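Local structure of uncharacterized protein (3T8K) at residues 44-49 with 56-61; 77-82 with 95-100; 143-148 with 174-179. The protein is of unknown function but adopts an ankyrin-repeat fold of stacked helical hairpins, a scaffold that in other proteins commonly serves protein-protein recognition. One frame throughout, in Å; residues are numbered along the deposited sequence.

Interaction 1 of 3, residues 44-49 with 56-61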
loop_
_atom_site.group_PDB
_atom_site.type_symbol
_atom_site.label_atom_id
_atom_site.label_comp_id
_atom_site.label_asym_id
_atom_site.label_seq_id
_atom_site.Cartn_x
_atom_site.Cartn_y
_atom_site.Cartn_z
ATOM N N ASP A 44 -8.584 7.687 4.448
ATOM C CA ASP A 44 -7.444 7.610 5.368
ATOM C C ASP A 44 -7.543 6.413 6.316
ATOM O O ASP A 44 -6.563 5.694 6.546
ATOM C CB ASP A 44 -7.341 8.889 6.205
ATOM C CG ASP A 44 -7.109 10.133 5.359
ATOM O OD1 ASP A 44 -6.582 10.010 4.235
ATOM O OD2 ASP A 44 -7.454 11.238 5.826
ATOM N N VAL A 45 -8.727 6.207 6.886
ATOM C CA VAL A 45 -8.945 5.071 7.772
ATOM C C VAL A 45 -8.557 3.744 7.116
ATOM O O VAL A 45 -7.905 2.895 7.727
ATOM C CB VAL A 45 -10.409 4.973 8.185
ATOM C CG1 VAL A 45 -10.634 3.761 9.071
ATOM C CG2 VAL A 45 -10.830 6.252 8.923
ATOM N N LEU A 46 -8.979 3.560 5.874
ATOM C CA LEU A 46 -8.773 2.284 5.207
ATOM C C LEU A 46 -7.294 1.995 4.990
ATOM O O LEU A 46 -6.904 0.851 4.719
ATOM C CB LEU A 46 -9.541 2.247 3.888
ATOM C CG LEU A 46 -11.049 2.217 4.129
ATOM C CD1 LEU A 46 -11.812 2.544 2.853
ATOM C CD2 LEU A 46 -11.476 0.876 4.715
ATOM N N ARG A 47 -6.471 3.026 5.131
ATOM C CA ARG A 47 -5.034 2.881 4.943
ATOM C C ARG A 47 -4.305 2.536 6.233
ATOM O O ARG A 47 -3.095 2.295 6.234
ATOM C CB ARG A 47 -4.453 4.131 4.278
ATOM C CG ARG A 47 -4.918 4.275 2.837
ATOM C CD ARG A 47 -4.353 5.501 2.162
ATOM N NE ARG A 47 -5.047 6.711 2.593
ATOM C CZ ARG A 47 -4.839 7.920 2.079
ATOM N NH1 ARG A 47 -3.952 8.088 1.106
ATOM N NH2 ARG A 47 -5.522 8.962 2.537
ATOM N N ASN A 48 -5.048 2.491 7.333
ATOM C CA ASN A 48 -4.488 2.039 8.602
ATOM C C ASN A 48 -4.037 0.573 8.501
ATOM O O ASN A 48 -4.845 -0.323 8.225
ATOM C CB ASN A 48 -5.523 2.212 9.716
ATOM C CG ASN A 48 -4.904 2.254 11.098
ATOM O OD1 ASN A 48 -4.054 1.428 11.441
ATOM N ND2 ASN A 48 -5.340 3.220 11.912
ATOM N N ASN A 49 -2.746 0.337 8.736
ATOM C CA ASN A 49 -2.187 -1.020 8.741
ATOM C C ASN A 49 -2.639 -1.914 9.904
ATOM O O ASN A 49 -2.337 -3.115 9.933
ATOM C CB ASN A 49 -0.658 -0.950 8.742
ATOM C CG ASN A 49 -0.103 -0.302 7.490
ATOM O OD1 ASN A 49 -0.550 -0.593 6.379
ATOM N ND2 ASN A 49 0.869 0.589 7.661
ATOM N N LYS A 56 -12.666 -0.993 13.530
ATOM C CA LYS A 56 -13.385 -0.284 14.591
ATOM C C LYS A 56 -13.612 1.189 14.241
ATOM O O LYS A 56 -14.709 1.721 14.431
ATOM C CB LYS A 56 -12.643 -0.397 15.926
ATOM C CG LYS A 56 -12.737 -1.765 16.577
ATOM C CD LYS A 56 -11.879 -1.839 17.828
ATOM C CE LYS A 56 -12.005 -3.199 18.505
ATOM N NZ LYS A 56 -11.200 -3.265 19.760
ATOM N N ILE A 57 -12.573 1.846 13.732
ATOM C CA ILE A 57 -12.695 3.250 13.336
ATOM C C ILE A 57 -13.638 3.397 12.148
ATOM O O ILE A 57 -14.402 4.360 12.062
ATOM C CB ILE A 57 -11.320 3.860 12.971
ATOM C CG1 ILE A 57 -10.371 3.770 14.168
ATOM C CG2 ILE A 57 -11.476 5.296 12.489
ATOM C CD1 ILE A 57 -8.932 4.136 13.852
ATOM N N SER A 58 -13.575 2.444 11.215
ATOM C CA SER A 58 -14.435 2.510 10.042
ATOM C C SER A 58 -15.894 2.408 10.445
ATOM O O SER A 58 -16.730 3.193 9.993
ATOM C CB SER A 58 -14.101 1.397 9.041
ATOM O OG SER A 58 -12.937 1.712 8.300
HETATM N N MSE A 59 -16.196 1.421 11.284
HETATM C CA MSE A 59 -17.563 1.211 11.758
HETATM C C MSE A 59 -18.075 2.396 12.562
HETATM O O MSE A 59 -19.242 2.771 12.459
HETATM C CB MSE A 59 -17.647 -0.063 12.588
HETATM C CG MSE A 59 -17.314 -1.315 11.797
HETATM SE SE MSE A 59 -18.660 -1.756 10.432
HETATM C CE MSE A 59 -18.449 -0.294 9.173
ATOM N N PHE A 60 -17.197 2.982 13.365
ATOM C CA PHE A 60 -17.572 4.146 14.154
ATOM C C PHE A 60 -18.003 5.292 13.239
ATOM O O PHE A 60 -19.073 5.874 13.421
ATOM C CB PHE A 60 -16.413 4.571 15.051
ATOM C CG PHE A 60 -16.649 5.876 15.777
ATOM C CD1 PHE A 60 -17.234 5.890 17.031
ATOM C CD2 PHE A 60 -16.287 7.079 15.198
ATOM C CE1 PHE A 60 -17.451 7.088 17.707
ATOM C CE2 PHE A 60 -16.499 8.283 15.864
ATOM C CZ PHE A 60 -17.085 8.286 17.121
ATOM N N LEU A 61 -17.171 5.600 12.250
ATOM C CA LEU A 61 -17.441 6.694 11.317
ATOM C C LEU A 61 -18.644 6.432 10.434
ATOM O O LEU A 61 -19.469 7.315 10.228
ATOM C CB LEU A 61 -16.222 6.973 10.435
ATOM C CG LEU A 61 -15.078 7.658 11.183
ATOM C CD1 LEU A 61 -13.831 7.725 10.325
ATOM C CD2 LEU A 61 -15.502 9.048 11.643
#

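Interaction 2 of 3, residues 77-82 with 95-100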
loop_
_atom_site.group_PDB
_atom_site.type_symbol
_atom_site.label_atom_id
_atom_site.label_comp_id
_atom_site.label_asym_id
_atom_site.label_seq_id
_atom_site.Cartn_x
_atom_site.Cartn_y
_atom_site.Cartn_z
ATOM N N THR A 77 -12.789 5.343 -5.589
ATOM C CA THR A 77 -13.731 5.082 -4.499
ATOM C C THR A 77 -13.053 4.469 -3.280
ATOM O O THR A 77 -11.878 4.098 -3.329
ATOM C CB THR A 77 -14.827 4.107 -4.928
ATOM O OG1 THR A 77 -14.226 2.838 -5.208
ATOM C CG2 THR A 77 -15.543 4.610 -6.164
ATOM N N LEU A 78 -13.809 4.352 -2.190
ATOM C CA LEU A 78 -13.292 3.762 -0.963
ATOM C C LEU A 78 -12.882 2.312 -1.171
ATOM O O LEU A 78 -12.089 1.773 -0.404
ATOM C CB LEU A 78 -14.338 3.844 0.151
ATOM C CG LEU A 78 -14.671 5.280 0.574
ATOM C CD1 LEU A 78 -15.618 5.241 1.743
ATOM C CD2 LEU A 78 -13.406 6.035 0.931
ATOM N N PHE A 79 -13.415 1.675 -2.207
ATOM C CA PHE A 79 -13.104 0.263 -2.416
ATOM C C PHE A 79 -11.612 -0.003 -2.635
ATOM O O PHE A 79 -11.120 -1.082 -2.306
ATOM C CB PHE A 79 -13.925 -0.317 -3.569
ATOM C CG PHE A 79 -15.379 -0.476 -3.256
ATOM C CD1 PHE A 79 -15.804 -1.441 -2.350
ATOM C CD2 PHE A 79 -16.325 0.328 -3.872
ATOM C CE1 PHE A 79 -17.149 -1.606 -2.061
ATOM C CE2 PHE A 79 -17.673 0.176 -3.589
ATOM C CZ PHE A 79 -18.090 -0.796 -2.677
ATOM N N PHE A 80 -10.889 0.970 -3.191
ATOM C CA PHE A 80 -9.494 0.721 -3.540
ATOM C C PHE A 80 -8.614 0.511 -2.312
ATOM O O PHE A 80 -7.964 -0.523 -2.195
ATOM C CB PHE A 80 -8.919 1.812 -4.442
ATOM C CG PHE A 80 -7.564 1.462 -5.029
ATOM C CD1 PHE A 80 -7.446 0.483 -6.011
ATOM C CD2 PHE A 80 -6.411 2.122 -4.601
ATOM C CE1 PHE A 80 -6.206 0.164 -6.554
ATOM C CE2 PHE A 80 -5.172 1.809 -5.139
ATOM C CZ PHE A 80 -5.066 0.829 -6.114
ATOM N N PRO A 81 -8.597 1.483 -1.381
ATOM C CA PRO A 81 -7.771 1.237 -0.198
ATOM C C PRO A 81 -8.301 0.070 0.618
ATOM O O PRO A 81 -7.507 -0.613 1.264
ATOM C CB PRO A 81 -7.858 2.560 0.589
ATOM C CG PRO A 81 -9.051 3.273 0.027
ATOM C CD PRO A 81 -9.129 2.857 -1.411
ATOM N N LEU A 82 -9.613 -0.156 0.592
ATOM C CA LEU A 82 -10.203 -1.312 1.268
ATOM C C LEU A 82 -9.553 -2.602 0.784
ATOM O O LEU A 82 -9.077 -3.416 1.580
ATOM C CB LEU A 82 -11.701 -1.391 0.990
ATOM C CG LEU A 82 -12.391 -2.659 1.506
ATOM C CD1 LEU A 82 -12.344 -2.717 3.023
ATOM C CD2 LEU A 82 -13.828 -2.689 1.036
ATOM N N GLU A 95 -17.161 -7.606 5.448
ATOM C CA GLU A 95 -18.171 -6.818 6.150
ATOM C C GLU A 95 -18.199 -5.364 5.677
ATOM O O GLU A 95 -19.268 -4.807 5.408
ATOM C CB GLU A 95 -17.920 -6.875 7.658
ATOM C CG GLU A 95 -19.069 -7.459 8.454
ATOM C CD GLU A 95 -20.331 -6.631 8.339
ATOM O OE1 GLU A 95 -20.328 -5.480 8.821
ATOM O OE2 GLU A 95 -21.321 -7.128 7.762
ATOM N N LEU A 96 -17.024 -4.745 5.587
ATOM C CA LEU A 96 -16.928 -3.364 5.124
ATOM C C LEU A 96 -17.379 -3.228 3.662
ATOM O O LEU A 96 -18.067 -2.264 3.307
ATOM C CB LEU A 96 -15.506 -2.814 5.306
ATOM C CG LEU A 96 -15.067 -2.552 6.750
ATOM C CD1 LEU A 96 -13.592 -2.145 6.819
ATOM C CD2 LEU A 96 -15.936 -1.483 7.371
ATOM N N CYS A 97 -16.990 -4.177 2.814
ATOM C CA CYS A 97 -17.473 -4.174 1.430
ATOM C C CYS A 97 -19.000 -4.251 1.383
ATOM O O CYS A 97 -19.643 -3.493 0.661
ATOM C CB CYS A 97 -16.854 -5.314 0.608
ATOM S SG CYS A 97 -17.408 -5.388 -1.143
ATOM N N LYS A 98 -19.586 -5.168 2.151
ATOM C CA LYS A 98 -21.037 -5.283 2.200
ATOM C C LYS A 98 -21.698 -3.953 2.571
ATOM O O LYS A 98 -22.691 -3.544 1.971
ATOM C CB LYS A 98 -21.455 -6.360 3.206
ATOM C CG LYS A 98 -22.954 -6.499 3.398
ATOM C CD LYS A 98 -23.281 -7.790 4.148
ATOM C CE LYS A 98 -23.630 -7.534 5.596
ATOM N NZ LYS A 98 -25.099 -7.323 5.781
ATOM N N ILE A 99 -21.153 -3.291 3.581
ATOM C CA ILE A 99 -21.740 -2.048 4.065
ATOM C C ILE A 99 -21.588 -0.927 3.042
ATOM O O ILE A 99 -22.513 -0.140 2.829
ATOM C CB ILE A 99 -21.121 -1.636 5.409
ATOM C CG1 ILE A 99 -21.538 -2.633 6.495
ATOM C CG2 ILE A 99 -21.549 -0.228 5.793
ATOM C CD1 ILE A 99 -20.773 -2.450 7.779
ATOM N N PHE A 100 -20.423 -0.849 2.405
ATOM C CA PHE A 100 -20.209 0.168 1.381
ATOM C C PHE A 100 -21.211 -0.001 0.242
ATOM O O PHE A 100 -21.742 0.982 -0.275
ATOM C CB PHE A 100 -18.789 0.120 0.817
ATOM C CG PHE A 100 -17.729 0.567 1.779
ATOM C CD1 PHE A 100 -18.059 1.180 2.972
ATOM C CD2 PHE A 100 -16.392 0.385 1.475
ATOM C CE1 PHE A 100 -17.069 1.602 3.856
ATOM C CE2 PHE A 100 -15.399 0.805 2.355
ATOM C CZ PHE A 100 -15.739 1.403 3.545
#

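Interaction 3 of 3, residues 143-148 with 174-179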
loop_
_atom_site.group_PDB
_atom_site.type_symbol
_atom_site.label_atom_id
_atom_site.label_comp_id
_atom_site.label_asym_id
_atom_site.label_seq_id
_atom_site.Cartn_x
_atom_site.Cartn_y
_atom_site.Cartn_z
ATOM N N SER A 143 -24.217 -5.469 -10.921
ATOM C CA SER A 143 -24.230 -5.257 -12.360
ATOM C C SER A 143 -23.175 -4.240 -12.748
ATOM O O SER A 143 -22.919 -3.295 -12.003
ATOM C CB SER A 143 -25.608 -4.745 -12.787
ATOM O OG SER A 143 -25.637 -4.417 -14.167
ATOM N N GLY A 144 -22.553 -4.421 -13.908
ATOM C CA GLY A 144 -21.643 -3.403 -14.416
ATOM C C GLY A 144 -20.155 -3.586 -14.156
ATOM O O GLY A 144 -19.367 -2.675 -14.414
ATOM N N LEU A 145 -19.745 -4.746 -13.654
ATOM C CA LEU A 145 -18.313 -4.994 -13.482
ATOM C C LEU A 145 -17.600 -4.965 -14.836
ATOM O O LEU A 145 -18.093 -5.511 -15.825
ATOM C CB LEU A 145 -18.054 -6.323 -12.768
ATOM C CG LEU A 145 -18.673 -6.460 -11.373
ATOM C CD1 LEU A 145 -18.426 -7.855 -10.801
ATOM C CD2 LEU A 145 -18.147 -5.386 -10.442
ATOM N N GLN A 146 -16.441 -4.319 -14.879
ATOM C CA GLN A 146 -15.717 -4.131 -16.130
ATOM C C GLN A 146 -14.607 -5.167 -16.232
ATOM O O GLN A 146 -13.428 -4.866 -16.030
ATOM C CB GLN A 146 -15.159 -2.706 -16.202
ATOM C CG GLN A 146 -16.241 -1.638 -16.112
ATOM C CD GLN A 146 -15.715 -0.239 -16.361
ATOM O OE1 GLN A 146 -15.279 0.085 -17.465
ATOM N NE2 GLN A 146 -15.760 0.603 -15.333
ATOM N N LEU A 147 -14.999 -6.396 -16.542
ATOM C CA LEU A 147 -14.082 -7.532 -16.502
ATOM C C LEU A 147 -13.271 -7.755 -17.784
ATOM O O LEU A 147 -12.306 -8.517 -17.770
ATOM C CB LEU A 147 -14.837 -8.822 -16.147
ATOM C CG LEU A 147 -15.701 -8.864 -14.878
ATOM C CD1 LEU A 147 -16.241 -10.279 -14.676
ATOM C CD2 LEU A 147 -14.924 -8.412 -13.648
ATOM N N LEU A 148 -13.656 -7.096 -18.876
ATOM C CA LEU A 148 -13.035 -7.323 -20.183
ATOM C C LEU A 148 -12.460 -6.044 -20.763
ATOM O O LEU A 148 -12.339 -5.892 -21.978
ATOM C CB LEU A 148 -14.052 -7.914 -21.162
ATOM C CG LEU A 148 -14.546 -9.292 -20.743
ATOM C CD1 LEU A 148 -15.664 -9.768 -21.673
ATOM C CD2 LEU A 148 -13.387 -10.271 -20.720
ATOM N N GLU A 174 -16.231 -16.116 -15.254
ATOM C CA GLU A 174 -16.734 -16.661 -16.507
ATOM C C GLU A 174 -18.264 -16.724 -16.470
ATOM O O GLU A 174 -18.932 -16.438 -17.469
ATOM C CB GLU A 174 -16.109 -18.036 -16.803
ATOM C CG GLU A 174 -14.661 -17.946 -17.271
ATOM C CD GLU A 174 -13.942 -19.280 -17.218
ATOM O OE1 GLU A 174 -14.570 -20.288 -16.827
ATOM O OE2 GLU A 174 -12.743 -19.319 -17.566
ATOM N N ASP A 175 -18.818 -17.082 -15.316
ATOM C CA ASP A 175 -20.273 -17.149 -15.174
ATOM C C ASP A 175 -20.893 -15.758 -15.329
ATOM O O ASP A 175 -21.968 -15.602 -15.912
ATOM C CB ASP A 175 -20.679 -17.722 -13.809
ATOM C CG ASP A 175 -20.452 -19.225 -13.694
ATOM O OD1 ASP A 175 -20.141 -19.897 -14.710
ATOM O OD2 ASP A 175 -20.600 -19.736 -12.560
ATOM N N TYR A 176 -20.215 -14.755 -14.778
ATOM C CA TYR A 176 -20.704 -13.373 -14.800
ATOM C C TYR A 176 -20.707 -12.878 -16.242
ATOM O O TYR A 176 -21.667 -12.271 -16.712
ATOM C CB TYR A 176 -19.792 -12.495 -13.942
ATOM C CG TYR A 176 -20.229 -11.053 -13.777
ATOM C CD1 TYR A 176 -20.936 -10.650 -12.654
ATOM C CD2 TYR A 176 -19.913 -10.095 -14.733
ATOM C CE1 TYR A 176 -21.327 -9.333 -12.484
ATOM C CE2 TYR A 176 -20.300 -8.775 -14.582
ATOM C CZ TYR A 176 -21.012 -8.400 -13.449
ATOM O OH TYR A 176 -21.409 -7.089 -13.268
ATOM N N ILE A 177 -19.614 -13.146 -16.940
ATOM C CA ILE A 177 -19.498 -12.769 -18.342
ATOM C C ILE A 177 -20.575 -13.423 -19.223
ATOM O O ILE A 177 -21.106 -12.788 -20.131
ATOM C CB ILE A 177 -18.075 -13.060 -18.868
ATOM C CG1 ILE A 177 -17.104 -12.023 -18.291
ATOM C CG2 ILE A 177 -18.046 -13.056 -20.390
ATOM C CD1 ILE A 177 -15.668 -12.476 -18.237
ATOM N N LYS A 178 -20.907 -14.679 -18.945
ATOM C CA LYS A 178 -21.917 -15.375 -19.737
ATOM C C LYS A 178 -23.306 -14.861 -19.375
ATOM O O LYS A 178 -24.163 -14.696 -20.237
ATOM C CB LYS A 178 -21.829 -16.889 -19.524
ATOM C CG LYS A 178 -22.766 -17.718 -20.408
ATOM C CD LYS A 178 -22.510 -19.202 -20.192
ATOM C CE LYS A 178 -23.645 -20.064 -20.749
ATOM N NZ LYS A 178 -23.799 -19.909 -22.216
ATOM N N LYS A 179 -23.527 -14.607 -18.091
ATOM C CA LYS A 179 -24.810 -14.077 -17.652
ATOM C C LYS A 179 -25.105 -12.759 -18.365
ATOM O O LYS A 179 -26.161 -12.598 -18.984
ATOM C CB LYS A 179 -24.814 -13.891 -16.132
ATOM C CG LYS A 179 -26.002 -13.077 -15.583
ATOM C CD LYS A 179 -25.938 -12.977 -14.061
ATOM C CE LYS A 179 -27.127 -12.187 -13.488
ATOM N NZ LYS A 179 -27.126 -12.234 -11.997
#

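Interaction 1 of 3, residues 44-49 with 56-61
Apolar packing carries most of the contact between the end of helix 41-45, with its following turn, and helix 51-63, and Val45 is at its centre. The side chain of Val45 is directed at helix 51-63 and divides its two methyls between three residues there. CG1 lies anti to the backbone N (chi1 178°), which leaves CG2 anti to the carbonyl carbon. Val45 CG2 rests against two methyls, 3.7 Å from CG2 of Ile57 and 3.6 Å from CD1 of Leu61, one helical turn further on. The Val45 side chain crosses both residues obliquely. The other branch presses on a hydroxyl, with Val45 CG1 and Ser58 OG 3.2 Å apart, a tight approach for a methyl and an oxygen. Leu46 reaches the same hydroxyl more loosely, its CD2 being 4.0 Å from Ser58 OG.

The polar groups at the interface are satisfied outside it. Ser58 OG, anti to its own carbonyl carbon (chi1 -78°), turns back along its helix to hydrogen-bond with Arg54 O, so a buried hydroxyl can sit among methyl groups. Asn48 has CG anti to the backbone N (chi1 -159°), and its amide meets Ile57 at about a right angle, ND2 standing 4.2 Å from CD1. That amide is well gripped: ND2 bonds to the carbonyls of Ala14 and Gly17, and OD1 accepts from Asn50 N.

Backbone bonding shapes the route between the helices. Asn48 N bonds to Val45 O at 2.9 Å, closing a type I beta turn from Val45 to Asn48 just before helix 51-63. Phe22 of helix 19-28 touches Ile57 and Leu61. A short helix, a turn and a longer helix packed through branched aliphatic side chains are consistent with a helical hairpin of the ankyrin-repeat fold.

Interaction 2 of 3, residues 77-82 with 95-100
The apolar core between two helices of the ankyrin-repeat stack, close to the centre of the chain, is filled here by two phenylalanines, three leucines and a cysteine. Phe79 and Phe100 form its aromatic part as a T-shaped (edge-to-face) pair in which Phe100 offers its edge to the face of Phe79. The ring centroids of Phe79 and Phe100 are 5.9 Å apart and the planes meet at 75°. Both residues hold CG anti to the carbonyl carbon, and the side chains run past each other in opposite directions. The tip of Phe79 therefore reaches the base of its partner, with Phe79 CZ 3.7 Å from Phe100 CB.

The Phe100 ring is covered on both faces near its rim: Leu78 CD1 lies over one, and Leu96 O, from the preceding turn of its own helix, over the other. Leu78 also brings its CB to 3.9 Å from Phe100 CE2. Cys97 has SG anti to the backbone N (chi1 180°), placing the sulfur 3.9 Å from Phe79 CE1. This sulfur-aromatic contact is oblique, SG lying 69° off the ring normal.

Leu82, one turn along from Leu78, spreads its methyls over the other helix. Leu82 CD1 packs 3.9 Å from Leu96 CB, and Leu82 CD2 lies 4.0 Å from Cys97 CB while also touching the Phe100 ring. Leu82 CG is anti to the backbone N, which carries both methyls toward helix 90-102.

Ahead of helix 79-85, in the turn that leads into it, Thr77 OG1 accepts a weak capping bond from Phe79 N. Ile62 of helix 51-63 touches Phe100, and Ala105 and Val118 in loops touch Phe79. Antiparallel helices packed through an apolar core, as here, are consistent with a helical hairpin of the ankyrin-repeat fold.

Interaction 3 of 3, residues 143-148 with 174-179
Tyr176 is the densely packed end of this contact. With CG anti to the backbone N (chi1 -175°), its ring extends from helix 167-180 to the loop 143-148, and the hydroxyl is taken up by the loop backbone. Leu145 N donates to Tyr176 OH over 2.9 Å in a nearly straight bond, the N-H...O angle being 163°. The same hydroxyl is hydrogen-bonded to Gln142 O, so two backbone groups fix the end of the ring. Leu145 then folds over it: CD1 lies 4.0 Å from the Tyr176 ring centroid and 27° off its normal, a CH-pi contact over the face, the two side chains crossing at about a right angle. Nearer the root of the ring, Leu147 CD1 comes to 3.7 Å from Tyr176 CD2.

The loop leads from helix 129-140 to helix 157-162, and the helix is the last of the ankyrin-type stack, so this contact ties an inter-helix connection to the C-terminal end of the solenoid. Phe140 touches both Leu145 and Tyr176.

Packing loosens toward Ile177, which Leu147 CD1 approaches obliquely at 4.1 Å from CG1. Leu148 and Ile177, both partly exposed, meet merely tip to tip, Leu148 CD2 being 4.0 Å from Ile177 CD1. At the opposite end of the loop, Ser143 and Gly144 are exposed.

The three contacts follow one another in series along the chain and along the helical stack. Interactions 1 and 2, with centres 11 Å apart, pack directly against each other: Met59 CE packs 3.3 Å from Leu96 CD2, its SE is 3.5 Å from Ile99 CD1, and Leu46 CB lies 3.7 Å from Pro81 CB. Interaction 3 stands apart. Its centre is 20 Å from that of interaction 2, with about 9 Å between their nearest atoms, and 30 Å from that of interaction 1, on the opposite side of the chain's centre. Interaction 1 also reaches the subunit interface, where Arg47 packs on Asn49 of the second subunit.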